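Local coordinates for 5'-deoxynucleotidase (Archaeoglobus fulgidus, PDB 1YNB) that probably removes the phosphate from 2'-deoxyribonucleoside 5'-phosphates by metal-dependent hydrolysis, as a homodimeric enzyme of the HD-domain family, at the interface of chains A and B and the interface of chains B and C. Residues are numbered along the deposited sequence; one frame, centred on the assembly and turned at random. Chains: chain A/B/C, hypothetical protein AF1432.

Contact 1: the interface of chains A and B. Residues chain A 37, 42, 45, 127, 131; chain B 14-15, 18, 21.
B:Lys21 starts with CG anti to its carbonyl carbon (chi1 -50°) and then runs extended, which carries NZ across the A–B interface into a polar cluster on chain A. The cluster borders A:His42, expected to be the first metal-binding histidine of the HD-domain motif. NZ meets A:Glu127 and A:Gln131 tip to tip, while A:Glu37 lies alongside. B:Lys21 NZ donates to A:Glu127 OE2 at 2.7 Å, on the syn side but tilted out of the carboxylate plane, and forms a salt bridge there. B:Lys21 NZ also donates to the amide oxygen A:Gln131 OE1 at 2.8 Å, on a lone pair. Another salt bridge, B:Lys21 NZ to A:Glu37 OE2 at 2.8 Å, comes from above that carboxylate plane. A:His42 ND1 donates to A:Glu127 OE1 at 2.6 Å, nearly straight (173° at H) and within the ring plane. A:Glu127 is thus a second-shell group that may orient A:His42, and B:Lys21 reaches close to the partner's active site. A:Arg45 grips A:Glu127 OE2 side-on with NE, on the anti lone pair, and with NH2. A bend of A:Arg45 at chi3 (61°) turns its guanidinium toward helix 8-18 of chain B. A:Arg45 NH1 donates to B:Ile14 O at 3.0 Å, from above the carbonyl plane.

Contact 2: the interface of chains A and B. Residues chain A 45, 49, 52, 130, 134, 159, 163, 166; chain B 11, 14-15.
B:His15 and A:Phe130 meet across the two chains with their rings edge-to-face, the planes 61° apart. From CB, B:His15 turns its CG anti to the carbonyl carbon (chi1 -81°), and the ring swings toward helix 117-135 of chain A. B:His15 CB lies 4.2 Å from A:Glu134 OE1. CG lies at the edge of the A:Phe130 ring, in its plane. B:His15 ND1 donates to A:Glu134 OE1 at 2.8 Å, almost in the imidazole plane and on the anti lone pair. CD2 meets A:Arg166 NH1. B:His15 CE1 sits 3.4 Å from A:Phe130 CD2, which stands over the rim of the imidazole face. At the tip, NE2 packs against A:Leu163 CD2 and bonds to water 1, which also bonds to A:Leu163 O. A:Arg45 braces A:Glu134 end-on: NH1 takes the syn lone pair of OE1, and NH2 bonds to OE2. B:Ile14 CG2 lies over the centre of the A:Phe130 ring, 3.4 Å from its centroid. A:Leu163 CG covers the opposite face. B:Ile14 CG1 meets A:Ile52 CD1 at 3.9 Å, and the terminal B:Ile14 CD1 reaches A:Ile159 CG2. B:Val11 CG2 packs against A:Ile159 CG2, the side chains running antiparallel. The patch packs one side of helix 8-18 of chain B against helices 39-56, 117-135 and 154-166 of chain A. It holds the chains together by a mixed apolar and polar seam, in keeping with a homodimer.

Contact 3: the interface of chains B and C. Residues chain B 80-81, 98-99, 102; chain C 90-91.
Charged pairing links C:Arg90 to B:Glu102, which meet tip to tip. The arginine grips the carboxylate side-on, with one nitrogen to each oxygen. C:Arg90 NE donates to B:Glu102 OE1 at 2.7 Å, on the syn side. C:Arg90 NH2 donates to B:Glu102 OE2 at 2.8 Å, nearly straight (173° at H) and on the syn lone pair. The two flat groups are almost coplanar, 20° apart. C:Arg90 is extended from CG to NE, with CG anti to the backbone N (chi1 173°), which brings its end up to the acid. A further hydrogen bond comes from B:Arg80 NH1, which donates to the phenol oxygen C:Tyr91 OH at 2.9 Å. The oxygen lies in the guanidinium plane of B:Arg80. The same OH is modelled too close to B:Glu102 OE1, so any bond there is doubtful. Apolar packing falls on the tyrosine. B:Ala99 CB stands 3.7 Å above one face of the C:Tyr91 ring, toward the rim, and C:Arg90 CG covers the centre of the opposite face. B:Ala99 CA touches C:Tyr91 CE2 at 3.4 Å. The contact sets a loop of chain C against helices 78-81 and 96-103 of chain B. It joins the third copy to the pair in the deposited assembly, though this interface may belong to the crystal.

Contact 1: the interface of chains A and B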
loop_
_atom_site.group_PDB
_atom_site.type_symbol
_atom_site.label_atom_id
_atom_site.label_comp_id
_atom_site.label_asym_id
_atom_site.label_seq_id
_atom_site.Cartn_x
_atom_site.Cartn_y
_atom_site.Cartn_z
ATOM N N GLU A 37 5.482 -7.320 7.005
ATOM C CA GLU A 37 5.308 -7.504 5.554
ATOM C C GLU A 37 5.000 -8.991 5.278
ATOM O O GLU A 37 5.382 -9.892 6.053
ATOM C CB GLU A 37 6.616 -7.118 4.845
ATOM C CG GLU A 37 7.876 -7.652 5.539
ATOM C CD GLU A 37 8.967 -8.105 4.553
ATOM O OE1 GLU A 37 9.947 -8.726 5.018
ATOM O OE2 GLU A 37 8.834 -7.803 3.332
ATOM N N HIS A 42 7.581 -8.782 0.175
ATOM C CA HIS A 42 9.045 -8.921 0.062
ATOM C C HIS A 42 9.417 -9.186 -1.443
ATOM O O HIS A 42 10.302 -8.534 -1.978
ATOM C CB HIS A 42 9.522 -10.110 0.919
ATOM C CG HIS A 42 10.908 -10.583 0.599
ATOM N ND1 HIS A 42 12.011 -9.773 0.705
ATOM C CD2 HIS A 42 11.359 -11.786 0.161
ATOM C CE1 HIS A 42 13.094 -10.453 0.350
ATOM N NE2 HIS A 42 12.726 -11.677 0.018
ATOM N N ARG A 45 9.001 -6.029 -3.829
ATOM C CA ARG A 45 10.075 -5.070 -3.872
ATOM C C ARG A 45 11.400 -5.699 -4.288
ATOM O O ARG A 45 12.206 -5.029 -4.933
ATOM C CB ARG A 45 10.229 -4.316 -2.547
ATOM C CG ARG A 45 11.262 -3.208 -2.658
ATOM C CD ARG A 45 11.165 -2.139 -1.593
ATOM N NE ARG A 45 11.365 -2.690 -0.244
ATOM C CZ ARG A 45 11.529 -1.926 0.840
ATOM N NH1 ARG A 45 11.528 -0.613 0.735
ATOM N NH2 ARG A 45 11.656 -2.483 2.037
ATOM N N GLU A 127 16.618 -6.283 -0.251
ATOM C CA GLU A 127 15.237 -5.962 0.136
ATOM C C GLU A 127 15.139 -6.070 1.683
ATOM O O GLU A 127 14.529 -5.200 2.384
ATOM C CB GLU A 127 14.253 -6.910 -0.533
ATOM C CG GLU A 127 12.799 -6.364 -0.617
ATOM C CD GLU A 127 12.067 -6.304 0.740
ATOM O OE1 GLU A 127 12.165 -7.277 1.539
ATOM O OE2 GLU A 127 11.372 -5.283 0.981
ATOM N N GLN A 131 14.216 -3.231 4.464
ATOM C CA GLN A 131 13.086 -3.445 5.376
ATOM C C GLN A 131 13.595 -3.401 6.831
ATOM O O GLN A 131 12.875 -2.960 7.745
ATOM C CB GLN A 131 12.382 -4.767 5.089
ATOM C CG GLN A 131 11.078 -4.950 5.916
ATOM C CD GLN A 131 10.040 -3.839 5.706
ATOM O OE1 GLN A 131 9.348 -3.810 4.677
ATOM N NE2 GLN A 131 9.912 -2.932 6.690
ATOM N N ILE B 14 13.825 3.113 -3.755
ATOM C CA ILE B 14 13.548 1.790 -3.204
ATOM C C ILE B 14 12.719 1.921 -1.916
ATOM O O ILE B 14 11.799 1.134 -1.701
ATOM C CB ILE B 14 14.843 0.978 -2.986
ATOM C CG1 ILE B 14 15.417 0.615 -4.384
ATOM C CG2 ILE B 14 14.516 -0.350 -2.296
ATOM C CD1 ILE B 14 16.908 0.145 -4.413
ATOM N N HIS B 15 13.058 2.915 -1.088
ATOM C CA HIS B 15 12.290 3.182 0.144
ATOM C C HIS B 15 10.869 3.536 -0.265
ATOM O O HIS B 15 9.882 3.031 0.309
ATOM C CB HIS B 15 12.893 4.359 0.911
ATOM C CG HIS B 15 14.081 3.999 1.756
ATOM N ND1 HIS B 15 14.083 2.939 2.631
ATOM C CD2 HIS B 15 15.294 4.576 1.871
ATOM C CE1 HIS B 15 15.249 2.871 3.242
ATOM N NE2 HIS B 15 16.004 3.859 2.797
ATOM N N GLY B 18 8.735 0.681 -1.187
ATOM C CA GLY B 18 8.282 -0.068 -0.029
ATOM C C GLY B 18 7.015 0.521 0.559
ATOM O O GLY B 18 6.256 -0.194 1.248
ATOM N N LYS B 21 3.777 -1.399 0.300
ATOM C CA LYS B 21 3.424 -2.518 1.188
ATOM C C LYS B 21 2.537 -1.906 2.278
ATOM O O LYS B 21 1.913 -2.629 3.033
ATOM C CB LYS B 21 4.617 -3.105 1.946
ATOM C CG LYS B 21 5.857 -3.453 1.133
ATOM C CD LYS B 21 6.850 -4.142 2.083
ATOM C CE LYS B 21 8.104 -4.594 1.344
ATOM N NZ LYS B 21 9.062 -5.205 2.290
#

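Contact 2: the interface of chains A and B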
loop_
_atom_site.group_PDB
_atom_site.type_symbol
_atom_site.label_atom_id
_atom_site.label_comp_id
_atom_site.label_asym_id
_atom_site.label_seq_id
_atom_site.Cartn_x
_atom_site.Cartn_y
_atom_site.Cartn_z
ATOM N N ARG A 45 9.001 -6.029 -3.829
ATOM C CA ARG A 45 10.075 -5.070 -3.872
ATOM C C ARG A 45 11.400 -5.699 -4.288
ATOM O O ARG A 45 12.206 -5.029 -4.933
ATOM C CB ARG A 45 10.229 -4.316 -2.547
ATOM C CG ARG A 45 11.262 -3.208 -2.658
ATOM C CD ARG A 45 11.165 -2.139 -1.593
ATOM N NE ARG A 45 11.365 -2.690 -0.244
ATOM C CZ ARG A 45 11.529 -1.926 0.840
ATOM N NH1 ARG A 45 11.528 -0.613 0.735
ATOM N NH2 ARG A 45 11.656 -2.483 2.037
ATOM N N ILE A 49 13.894 -4.349 -7.096
ATOM C CA ILE A 49 15.327 -4.172 -6.873
ATOM C C ILE A 49 16.181 -4.988 -7.875
ATOM O O ILE A 49 17.217 -4.499 -8.327
ATOM C CB ILE A 49 15.705 -4.609 -5.447
ATOM C CG1 ILE A 49 15.085 -3.570 -4.466
ATOM C CG2 ILE A 49 17.229 -4.623 -5.261
ATOM C CD1 ILE A 49 15.236 -4.005 -2.931
ATOM N N ILE A 52 16.470 -3.180 -10.984
ATOM C CA ILE A 52 17.454 -2.120 -10.817
ATOM C C ILE A 52 18.900 -2.634 -10.842
ATOM O O ILE A 52 19.774 -2.013 -11.478
ATOM C CB ILE A 52 17.224 -1.366 -9.490
ATOM C CG1 ILE A 52 15.944 -0.527 -9.586
ATOM C CG2 ILE A 52 18.398 -0.414 -9.205
ATOM C CD1 ILE A 52 15.469 0.020 -8.210
ATOM N N PHE A 130 16.808 -3.129 3.367
ATOM C CA PHE A 130 15.961 -1.928 3.336
ATOM C C PHE A 130 14.816 -2.045 4.376
ATOM O O PHE A 130 14.511 -1.064 5.076
ATOM C CB PHE A 130 15.297 -1.735 1.952
ATOM C CG PHE A 130 16.097 -0.863 1.034
ATOM C CD1 PHE A 130 17.190 -1.385 0.337
ATOM C CD2 PHE A 130 15.765 0.474 0.877
ATOM C CE1 PHE A 130 17.944 -0.547 -0.533
ATOM C CE2 PHE A 130 16.480 1.310 0.041
ATOM C CZ PHE A 130 17.588 0.798 -0.684
ATOM N N GLU A 134 13.964 0.234 7.639
ATOM C CA GLU A 134 12.612 0.825 7.813
ATOM C C GLU A 134 12.009 0.397 9.151
ATOM O O GLU A 134 11.425 1.221 9.868
ATOM C CB GLU A 134 11.693 0.388 6.656
ATOM C CG GLU A 134 12.148 1.073 5.375
ATOM C CD GLU A 134 11.827 0.301 4.082
ATOM O OE1 GLU A 134 12.226 0.823 3.010
ATOM O OE2 GLU A 134 11.189 -0.776 4.133
ATOM N N ILE A 159 24.519 0.266 -3.685
ATOM C CA ILE A 159 23.194 0.653 -3.159
ATOM C C ILE A 159 23.163 0.416 -1.637
ATOM O O ILE A 159 22.664 1.230 -0.879
ATOM C CB ILE A 159 22.085 -0.186 -3.835
ATOM C CG1 ILE A 159 21.904 0.293 -5.278
ATOM C CG2 ILE A 159 20.720 -0.003 -3.112
ATOM C CD1 ILE A 159 20.904 -0.557 -6.024
ATOM N N LEU A 163 22.457 2.988 1.405
ATOM C CA LEU A 163 21.325 2.669 2.296
ATOM C C LEU A 163 21.797 2.847 3.743
ATOM O O LEU A 163 21.113 3.473 4.563
ATOM C CB LEU A 163 20.911 1.204 2.152
ATOM C CG LEU A 163 19.570 0.555 2.568
ATOM C CD1 LEU A 163 19.841 -0.782 3.278
ATOM C CD2 LEU A 163 18.651 1.508 3.312
ATOM N N ARG A 166 22.913 6.529 4.806
ATOM C CA ARG A 166 21.766 7.385 5.056
ATOM C C ARG A 166 20.873 6.949 6.211
ATOM O O ARG A 166 20.444 7.802 6.997
ATOM C CB ARG A 166 20.865 7.477 3.805
ATOM C CG ARG A 166 21.508 8.066 2.552
ATOM C CD ARG A 166 20.493 8.122 1.359
ATOM N NE ARG A 166 19.336 9.005 1.604
ATOM C CZ ARG A 166 18.108 8.595 1.947
ATOM N NH1 ARG A 166 17.849 7.305 2.086
ATOM N NH2 ARG A 166 17.134 9.494 2.172
ATOM N N VAL B 11 18.251 4.900 -3.826
ATOM C CA VAL B 11 17.921 4.376 -2.504
ATOM C C VAL B 11 16.587 4.985 -2.075
ATOM O O VAL B 11 15.738 4.279 -1.601
ATOM C CB VAL B 11 19.093 4.651 -1.488
ATOM C CG1 VAL B 11 18.644 4.431 -0.041
ATOM C CG2 VAL B 11 20.254 3.669 -1.789
ATOM N N ILE B 14 13.825 3.113 -3.755
ATOM C CA ILE B 14 13.548 1.790 -3.204
ATOM C C ILE B 14 12.719 1.921 -1.916
ATOM O O ILE B 14 11.799 1.134 -1.701
ATOM C CB ILE B 14 14.843 0.978 -2.986
ATOM C CG1 ILE B 14 15.417 0.615 -4.384
ATOM C CG2 ILE B 14 14.516 -0.350 -2.296
ATOM C CD1 ILE B 14 16.908 0.145 -4.413
ATOM N N HIS B 15 13.058 2.915 -1.088
ATOM C CA HIS B 15 12.290 3.182 0.144
ATOM C C HIS B 15 10.869 3.536 -0.265
ATOM O O HIS B 15 9.882 3.031 0.309
ATOM C CB HIS B 15 12.893 4.359 0.911
ATOM C CG HIS B 15 14.081 3.999 1.756
ATOM N ND1 HIS B 15 14.083 2.939 2.631
ATOM C CD2 HIS B 15 15.294 4.576 1.871
ATOM C CE1 HIS B 15 15.249 2.871 3.242
ATOM N NE2 HIS B 15 16.004 3.859 2.797
HETATM O O HOH W 1 18.416 4.910 3.851
#

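Contact 3: the interface of chains B and C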
loop_
_atom_site.group_PDB
_atom_site.type_symbol
_atom_site.label_atom_id
_atom_site.label_comp_id
_atom_site.label_asym_id
_atom_site.label_seq_id
_atom_site.Cartn_x
_atom_site.Cartn_y
_atom_site.Cartn_z
ATOM N N ARG B 80 2.565 7.657 -4.333
ATOM C CA ARG B 80 2.338 9.081 -4.091
ATOM C C ARG B 80 0.870 9.486 -4.227
ATOM O O ARG B 80 0.404 10.389 -3.534
ATOM C CB ARG B 80 3.150 9.927 -5.084
ATOM C CG ARG B 80 4.646 9.733 -4.985
ATOM C CD ARG B 80 5.412 10.430 -6.124
ATOM N NE ARG B 80 6.819 10.070 -5.997
ATOM C CZ ARG B 80 7.845 10.881 -6.217
ATOM N NH1 ARG B 80 7.641 12.135 -6.608
ATOM N NH2 ARG B 80 9.081 10.446 -5.973
ATOM N N THR B 81 0.137 8.826 -5.118
ATOM C CA THR B 81 -1.257 9.208 -5.363
ATOM C C THR B 81 -2.342 8.422 -4.655
ATOM O O THR B 81 -3.502 8.854 -4.650
ATOM C CB THR B 81 -1.590 9.143 -6.857
ATOM O OG1 THR B 81 -1.755 7.772 -7.249
ATOM C CG2 THR B 81 -0.461 9.772 -7.680
ATOM N N GLY B 98 2.378 12.821 -14.451
ATOM C CA GLY B 98 3.218 13.697 -13.651
ATOM C C GLY B 98 3.887 12.920 -12.525
ATOM O O GLY B 98 5.109 12.954 -12.367
ATOM N N ALA B 99 3.079 12.201 -11.749
ATOM C CA ALA B 99 3.585 11.411 -10.628
ATOM C C ALA B 99 4.647 10.424 -11.090
ATOM O O ALA B 99 5.737 10.358 -10.517
ATOM C CB ALA B 99 2.432 10.662 -9.950
ATOM N N GLU B 102 8.110 12.212 -12.129
ATOM C CA GLU B 102 8.881 12.648 -10.974
ATOM C C GLU B 102 9.396 11.423 -10.226
ATOM O O GLU B 102 10.549 11.390 -9.779
ATOM C CB GLU B 102 8.014 13.493 -10.044
ATOM C CG GLU B 102 7.237 14.566 -10.761
ATOM C CD GLU B 102 6.916 15.742 -9.876
ATOM O OE1 GLU B 102 6.559 15.535 -8.695
ATOM O OE2 GLU B 102 7.018 16.886 -10.367
ATOM N N ARG C 90 -0.283 16.816 -4.308
ATOM C CA ARG C 90 0.604 17.415 -5.306
ATOM C C ARG C 90 0.169 17.010 -6.708
ATOM O O ARG C 90 0.285 17.802 -7.654
ATOM C CB ARG C 90 2.058 16.975 -5.103
ATOM C CG ARG C 90 2.978 17.446 -6.234
ATOM C CD ARG C 90 4.405 16.918 -6.085
ATOM N NE ARG C 90 5.253 17.339 -7.200
ATOM C CZ ARG C 90 5.616 18.598 -7.422
ATOM N NH1 ARG C 90 5.211 19.564 -6.598
ATOM N NH2 ARG C 90 6.370 18.903 -8.475
ATOM N N TYR C 91 -0.331 15.779 -6.830
ATOM C CA TYR C 91 -0.780 15.243 -8.113
ATOM C C TYR C 91 -2.279 14.986 -8.172
ATOM O O TYR C 91 -2.805 14.676 -9.237
ATOM C CB TYR C 91 -0.075 13.919 -8.430
ATOM C CG TYR C 91 1.404 13.919 -8.141
ATOM C CD1 TYR C 91 1.891 13.575 -6.875
ATOM C CD2 TYR C 91 2.319 14.276 -9.123
ATOM C CE1 TYR C 91 3.253 13.589 -6.603
ATOM C CE2 TYR C 91 3.679 14.290 -8.862
ATOM C CZ TYR C 91 4.139 13.948 -7.605
ATOM O OH TYR C 91 5.485 13.964 -7.369
#

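Contacts 1 and 2 are neighbours in the interface of chains A and B, their C-alpha centres about 8 Å apart. They share A:Arg45, B:Ile14 and B:His15, and both set helix 8-18 of chain B against helices 39-56 and 117-135 of chain A. Contact 1 adds 3-10 helix 19-22 of chain B, contact 2 helix 154-166 of chain A. A:Arg45 ties the polar cluster to the apolar patch. Contact 3 lies about 20 Å from each, on other helices of chain B. Each interface is two-fold symmetric. The protein is a homodimer; the structure alone does not show which interface forms it, though contacts 1 and 2 would suit one.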